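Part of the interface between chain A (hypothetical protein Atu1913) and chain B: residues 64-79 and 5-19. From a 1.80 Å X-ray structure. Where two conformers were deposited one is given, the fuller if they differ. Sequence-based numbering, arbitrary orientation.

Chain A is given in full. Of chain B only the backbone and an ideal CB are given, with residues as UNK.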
# COMPACT_ATOMS: atom_id res chain seq x y z
N ALA A 64 -19.50 -2.38 -11.37
CA ALA A 64 -19.85 -3.62 -12.04
C ALA A 64 -18.62 -4.52 -12.01
O ALA A 64 -17.49 -4.06 -12.20
CB ALA A 64 -20.27 -3.35 -13.48
N VAL A 65 -18.83 -5.79 -11.72
CA VAL A 65 -17.74 -6.73 -11.61
C VAL A 65 -17.26 -6.97 -13.07
O VAL A 65 -18.09 -7.21 -13.93
CB VAL A 65 -18.26 -8.02 -10.98
CG1 VAL A 65 -17.29 -9.13 -11.16
CG2 VAL A 65 -18.62 -7.77 -9.46
N PRO A 66 -15.96 -6.82 -13.35
CA PRO A 66 -15.46 -6.93 -14.74
C PRO A 66 -15.24 -8.34 -15.35
O PRO A 66 -15.20 -8.48 -16.58
CB PRO A 66 -14.11 -6.22 -14.67
CG PRO A 66 -13.62 -6.56 -13.26
CD PRO A 66 -14.88 -6.45 -12.41
N GLU A 67 -15.08 -9.35 -14.49
CA GLU A 67 -14.72 -10.74 -14.86
C GLU A 67 -15.33 -11.65 -13.82
O GLU A 67 -15.56 -11.21 -12.70
CB GLU A 67 -13.20 -10.95 -14.80
CG GLU A 67 -12.42 -10.29 -15.92
CD GLU A 67 -12.91 -10.74 -17.27
OE1 GLU A 67 -13.23 -11.94 -17.41
OE2 GLU A 67 -12.98 -9.88 -18.18
N THR A 68 -15.59 -12.92 -14.17
CA THR A 68 -16.15 -13.89 -13.25
C THR A 68 -15.05 -14.50 -12.41
O THR A 68 -14.10 -15.08 -12.92
CB THR A 68 -16.90 -15.02 -13.97
OG1 THR A 68 -17.94 -14.44 -14.77
CG2 THR A 68 -17.53 -16.00 -12.97
N MSE A 69 -15.19 -14.33 -11.10
CA MSE A 69 -14.22 -14.82 -10.11
C MSE A 69 -14.68 -14.46 -8.71
O MSE A 69 -15.76 -13.99 -8.56
CB MSE A 69 -12.86 -14.25 -10.37
CG MSE A 69 -12.83 -12.79 -10.59
SE MSE A 69 -11.13 -12.49 -11.37
CE MSE A 69 -10.83 -14.16 -11.88
N HIS A 70 -13.87 -14.80 -7.70
CA HIS A 70 -14.18 -14.57 -6.29
C HIS A 70 -13.80 -13.12 -6.02
O HIS A 70 -12.66 -12.71 -6.24
CB HIS A 70 -13.29 -15.47 -5.45
CG HIS A 70 -13.64 -15.55 -3.99
ND1 HIS A 70 -13.44 -16.71 -3.26
CD2 HIS A 70 -14.11 -14.64 -3.11
CE1 HIS A 70 -13.80 -16.51 -2.01
NE2 HIS A 70 -14.21 -15.27 -1.89
N TRP A 71 -14.77 -12.35 -5.52
CA TRP A 71 -14.62 -10.90 -5.32
C TRP A 71 -14.72 -10.53 -3.84
O TRP A 71 -15.38 -11.21 -3.07
CB TRP A 71 -15.66 -10.12 -6.15
CG TRP A 71 -15.32 -10.14 -7.62
CD1 TRP A 71 -15.87 -10.97 -8.57
CD2 TRP A 71 -14.32 -9.36 -8.29
NE1 TRP A 71 -15.29 -10.72 -9.79
CE2 TRP A 71 -14.34 -9.74 -9.65
CE3 TRP A 71 -13.45 -8.34 -7.87
CZ2 TRP A 71 -13.50 -9.16 -10.61
CZ3 TRP A 71 -12.59 -7.77 -8.81
CH2 TRP A 71 -12.62 -8.19 -10.17
N HIS A 72 -14.02 -9.44 -3.47
CA HIS A 72 -14.03 -8.92 -2.11
C HIS A 72 -14.27 -7.42 -2.20
O HIS A 72 -13.74 -6.80 -3.08
CB HIS A 72 -12.66 -9.15 -1.46
CG HIS A 72 -12.33 -10.59 -1.26
ND1 HIS A 72 -12.62 -11.27 -0.10
CD2 HIS A 72 -11.83 -11.52 -2.12
CE1 HIS A 72 -12.23 -12.53 -0.22
NE2 HIS A 72 -11.78 -12.71 -1.44
N LEU A 73 -15.10 -6.86 -1.32
CA LEU A 73 -15.36 -5.43 -1.35
C LEU A 73 -14.84 -4.87 -0.03
O LEU A 73 -15.24 -5.37 1.05
CB LEU A 73 -16.86 -5.14 -1.47
CG LEU A 73 -17.19 -3.65 -1.40
CD1 LEU A 73 -16.66 -3.02 -2.67
CD2 LEU A 73 -18.67 -3.47 -1.24
N ILE A 74 -13.99 -3.86 -0.13
CA ILE A 74 -13.45 -3.20 1.05
C ILE A 74 -13.99 -1.82 1.11
O ILE A 74 -13.92 -1.10 0.13
CB ILE A 74 -11.90 -3.13 1.00
CG1 ILE A 74 -11.32 -4.53 1.04
CG2 ILE A 74 -11.34 -2.20 2.12
CD1 ILE A 74 -11.71 -5.38 2.18
N ILE A 75 -14.51 -1.44 2.28
CA ILE A 75 -14.78 -0.04 2.59
C ILE A 75 -13.75 0.37 3.64
O ILE A 75 -13.60 -0.33 4.64
CB ILE A 75 -16.20 0.15 3.21
CG1 ILE A 75 -17.26 -0.50 2.29
CG2 ILE A 75 -16.48 1.62 3.48
CD1 ILE A 75 -17.31 0.06 0.92
N ASP A 76 -13.04 1.47 3.42
CA ASP A 76 -11.97 1.76 4.37
C ASP A 76 -11.67 3.23 4.56
O ASP A 76 -12.00 4.08 3.72
CB ASP A 76 -10.68 1.01 3.99
CG ASP A 76 -10.00 1.61 2.76
OD1 ASP A 76 -10.22 1.13 1.64
OD2 ASP A 76 -9.30 2.63 2.91
N ALA A 77 -11.00 3.51 5.67
CA ALA A 77 -10.76 4.87 6.09
C ALA A 77 -9.33 5.33 5.81
O ALA A 77 -8.88 6.29 6.44
CB ALA A 77 -11.09 5.01 7.57
N GLU A 78 -8.63 4.70 4.88
CA GLU A 78 -7.27 5.19 4.58
C GLU A 78 -7.25 6.66 4.12
O GLU A 78 -7.87 6.99 3.13
CB GLU A 78 -6.58 4.29 3.55
CG GLU A 78 -5.16 4.77 3.27
CD GLU A 78 -4.35 3.87 2.33
OE1 GLU A 78 -4.93 3.20 1.45
OE2 GLU A 78 -3.11 3.86 2.49
N GLY A 79 -6.56 7.54 4.83
CA GLY A 79 -6.57 8.96 4.48
C GLY A 79 -7.80 9.75 4.91
O GLY A 79 -7.95 10.92 4.52
N UNK B 5 -3.09 -0.07 10.27
CA UNK B 5 -2.87 1.29 9.81
C UNK B 5 -4.14 2.15 9.77
O UNK B 5 -4.08 3.37 9.96
CB UNK B 5 -2.24 1.25 8.42
N UNK B 6 -5.30 1.52 9.53
CA UNK B 6 -6.59 2.24 9.42
C UNK B 6 -7.72 1.22 9.54
O UNK B 6 -7.48 0.02 9.39
CB UNK B 6 -6.69 3.01 8.10
N UNK B 7 -8.95 1.68 9.78
CA UNK B 7 -10.07 0.78 9.96
C UNK B 7 -10.68 0.44 8.60
O UNK B 7 -10.57 1.21 7.66
CB UNK B 7 -11.12 1.40 10.89
N UNK B 8 -11.32 -0.70 8.51
CA UNK B 8 -11.96 -1.09 7.24
C UNK B 8 -13.07 -2.09 7.51
O UNK B 8 -13.14 -2.71 8.59
CB UNK B 8 -10.94 -1.68 6.27
N UNK B 9 -13.93 -2.27 6.50
CA UNK B 9 -14.95 -3.27 6.54
C UNK B 9 -14.78 -4.17 5.32
O UNK B 9 -14.59 -3.66 4.23
CB UNK B 9 -16.34 -2.64 6.59
N UNK B 10 -14.81 -5.48 5.51
CA UNK B 10 -14.56 -6.42 4.43
C UNK B 10 -15.80 -7.26 4.15
O UNK B 10 -16.24 -7.99 5.03
CB UNK B 10 -13.37 -7.32 4.77
N UNK B 11 -16.36 -7.15 2.94
CA UNK B 11 -17.40 -8.08 2.47
C UNK B 11 -16.75 -9.12 1.55
O UNK B 11 -16.19 -8.78 0.51
CB UNK B 11 -18.52 -7.33 1.74
N UNK B 12 -16.79 -10.38 1.96
CA UNK B 12 -16.42 -11.48 1.07
C UNK B 12 -17.63 -11.81 0.22
O UNK B 12 -18.58 -12.42 0.71
CB UNK B 12 -15.94 -12.71 1.85
N UNK B 13 -17.63 -11.40 -1.05
CA UNK B 13 -18.79 -11.55 -1.93
C UNK B 13 -18.85 -12.90 -2.66
O UNK B 13 -19.80 -13.15 -3.41
CB UNK B 13 -18.79 -10.42 -2.96
N UNK B 14 -17.83 -13.72 -2.43
CA UNK B 14 -17.65 -15.03 -3.07
C UNK B 14 -17.62 -14.91 -4.58
O UNK B 14 -17.25 -13.88 -5.10
CB UNK B 14 -18.77 -15.99 -2.65
N UNK B 15 -18.06 -15.95 -5.28
CA UNK B 15 -17.99 -15.99 -6.74
C UNK B 15 -19.08 -15.17 -7.35
O UNK B 15 -20.24 -15.40 -7.06
CB UNK B 15 -18.07 -17.43 -7.25
N UNK B 16 -18.73 -14.19 -8.19
CA UNK B 16 -19.72 -13.42 -8.92
C UNK B 16 -19.41 -13.44 -10.41
O UNK B 16 -18.25 -13.36 -10.79
CB UNK B 16 -19.77 -11.98 -8.40
N UNK B 17 -20.45 -13.52 -11.23
CA UNK B 17 -20.31 -13.52 -12.68
C UNK B 17 -19.99 -12.12 -13.17
O UNK B 17 -20.49 -11.14 -12.60
CB UNK B 17 -21.58 -14.04 -13.35
N UNK B 18 -19.16 -12.01 -14.20
CA UNK B 18 -18.90 -10.73 -14.84
C UNK B 18 -20.24 -9.99 -15.08
O UNK B 18 -21.24 -10.59 -15.50
CB UNK B 18 -18.14 -10.93 -16.15
N UNK B 19 -20.26 -8.69 -14.80
CA UNK B 19 -21.48 -7.88 -14.98
C UNK B 19 -22.39 -7.75 -13.76
O UNK B 19 -23.24 -6.85 -13.72
CB UNK B 19 -22.30 -8.48 -16.12

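Strand 8-16 of chain B runs antiparallel to A:Met69-A:Asp76 (154° between directions). From 8 to 12 successive CB atoms alternate between the face carrying A:His70, A:His72 and A:Ile74 and the face carrying A:Trp71, A:Leu73 and A:Ile75; position 13 breaks the alternation, which resumes with 14 on the A:Trp71 face.

Position 5 has nothing of chain A within 5.5 Å of its CB, so almost anything fits; it is asparagine. At position 6 CB points toward chain A, 4.1 Å from A:Glu78 N, and a broad apolar or aromatic group could cover the turn. B:Phe6 does so: A:Glu78 CB lies 3.8 Å from its ring centroid, 7° off the normal. Position 7 points sideways and tolerates long polar chains; the guanidinium of B:Arg7 extends clear of chain A, while B:Arg7 O accepts from A:Ala77 N (3.1 Å).

Position 8 has CB 3.5 Å from A:Asp76 CB; many residues suit if their ends turn outward, as B:Tyr8 does with chi1 p. At 9, on the A:Ile75 face, a small or beta-branched residue suits; B:Thr9 sets its CB 4.2 Å from A:Ile75 CB, and its backbone N and O both bond A:Ile75.

Position 10 has A:Ile74 CD1 3.6 Å from CB and the nitrogen A:His72 ND1 within side-chain reach, favouring a polar group with an apolar stem. B:His10 NE2 hydrogen-bonds A:His72 ND1 (2.8 Å), rim to rim. Position 11 looks along A:Leu73 and A:Ile75; leucine or an aromatic would serve. B:Tyr11 packs CD2 4.0 Å from A:Leu73 CD2 and CE2 4.0 Å from A:Ile75 CG1.

Position 12 has CB 4.9 Å from A:His70 NE2, inviting Asp, Asn or Glu. B:Asp12 OD1 accepts from A:His70 NE2 at 2.7 Å. Position 13 points sideways, CB 3.5 Å from A:Trp71 O, beside A:Leu73; leucine or methionine would suit. B:Leu13 CD1 reaches A:Leu73 CB at 4.1 Å.

Position 14 has phi/psi 57/-151, so glycine would be a reasonable guess; it is lysine. B:Lys14 CA sits over the A:His70 ring, 3.9 Å from its centroid, and B:Lys14 NZ forms a salt bridge with B:Asp12 OD2 (3.4 Å), its hydrogen bond weak. Position 15, near A:Met69 O, suits polar chains; B:Glu15 brings OE2 3.0 Å from A:His70 N, at an angle too poor for a hydrogen bond.

At position 16 CB lies 4.0 Å from A:Trp71 CD1 and 4.5 Å from A:Val65 CG2, suiting leucine, isoleucine or methionine; B:Leu16 places CD1 3.9 Å from A:Val65 CG2. Position 17 points away overall, though CB is 3.9 Å from A:Thr68 OG1; outward polar chains fit, and it is arginine. Position 18, CB 3.7 Å from A:Glu67 CA, favours something small: B:Ala18, whose N donates to A:Thr68 OG1 (2.8 Å). Position 19, at phi/psi 93/-17, calls for glycine, and B:Gly19 N donates to A:Val65 O (2.8 Å).

Chain B, residues 5-19: NFRYTHYDLKELRAG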
# COMPACT_ATOMS: atom_id res chain seq x y z
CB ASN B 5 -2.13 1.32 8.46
CG ASN B 5 -0.62 1.01 8.58
OD1 ASN B 5 -0.01 1.19 9.63
ND2 ASN B 5 -0.02 0.53 7.49
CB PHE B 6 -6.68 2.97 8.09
CG PHE B 6 -6.40 2.09 6.89
CD1 PHE B 6 -5.11 2.04 6.35
CD2 PHE B 6 -7.41 1.29 6.32
CE1 PHE B 6 -4.84 1.20 5.24
CE2 PHE B 6 -7.14 0.47 5.22
CZ PHE B 6 -5.85 0.42 4.68
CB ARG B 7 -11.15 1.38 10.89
CG ARG B 7 -10.69 1.61 12.37
CD ARG B 7 -11.87 1.96 13.25
NE ARG B 7 -12.76 0.81 13.30
CZ ARG B 7 -14.08 0.88 13.31
NH1 ARG B 7 -14.76 -0.25 13.31
NH2 ARG B 7 -14.71 2.04 13.31
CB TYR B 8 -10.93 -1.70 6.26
CG TYR B 8 -10.43 -3.05 6.68
CD1 TYR B 8 -9.43 -3.17 7.65
CD2 TYR B 8 -10.97 -4.22 6.14
CE1 TYR B 8 -8.98 -4.41 8.06
CE2 TYR B 8 -10.53 -5.47 6.55
CZ TYR B 8 -9.53 -5.55 7.52
OH TYR B 8 -9.05 -6.76 7.94
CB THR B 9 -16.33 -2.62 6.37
OG1 THR B 9 -16.57 -1.74 7.47
CG2 THR B 9 -17.41 -3.69 6.32
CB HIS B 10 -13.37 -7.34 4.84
CG HIS B 10 -13.20 -8.55 3.97
ND1 HIS B 10 -12.86 -9.80 4.47
CD2 HIS B 10 -13.37 -8.72 2.63
CE1 HIS B 10 -12.80 -10.67 3.48
NE2 HIS B 10 -13.10 -10.04 2.35
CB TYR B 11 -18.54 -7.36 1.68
CG TYR B 11 -19.19 -6.22 2.43
CD1 TYR B 11 -20.37 -6.43 3.14
CD2 TYR B 11 -18.62 -4.93 2.43
CE1 TYR B 11 -21.00 -5.40 3.87
CE2 TYR B 11 -19.26 -3.86 3.18
CZ TYR B 11 -20.44 -4.14 3.88
OH TYR B 11 -21.07 -3.16 4.62
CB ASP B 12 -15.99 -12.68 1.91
CG ASP B 12 -15.47 -13.81 1.08
OD1 ASP B 12 -15.61 -13.80 -0.18
OD2 ASP B 12 -14.92 -14.72 1.72
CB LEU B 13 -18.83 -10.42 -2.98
CG LEU B 13 -18.85 -9.00 -2.39
CD1 LEU B 13 -18.89 -8.00 -3.52
CD2 LEU B 13 -20.04 -8.80 -1.49
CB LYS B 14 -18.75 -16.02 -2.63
CG LYS B 14 -18.99 -16.10 -1.13
CD LYS B 14 -17.73 -16.47 -0.39
CE LYS B 14 -18.06 -17.01 0.99
NZ LYS B 14 -16.83 -17.53 1.67
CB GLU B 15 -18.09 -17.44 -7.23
CG GLU B 15 -16.75 -18.05 -7.39
CD GLU B 15 -16.10 -17.63 -8.68
OE1 GLU B 15 -16.82 -17.45 -9.69
OE2 GLU B 15 -14.87 -17.48 -8.68
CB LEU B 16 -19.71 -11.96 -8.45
CG LEU B 16 -19.94 -11.70 -6.96
CD1 LEU B 16 -19.76 -10.21 -6.66
CD2 LEU B 16 -21.32 -12.18 -6.50
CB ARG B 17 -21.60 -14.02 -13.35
CG ARG B 17 -21.35 -14.78 -14.66
CD ARG B 17 -22.59 -14.86 -15.54
NE ARG B 17 -22.25 -15.35 -16.88
CZ ARG B 17 -23.13 -15.78 -17.78
NH1 ARG B 17 -24.43 -15.79 -17.51
NH2 ARG B 17 -22.71 -16.20 -18.96
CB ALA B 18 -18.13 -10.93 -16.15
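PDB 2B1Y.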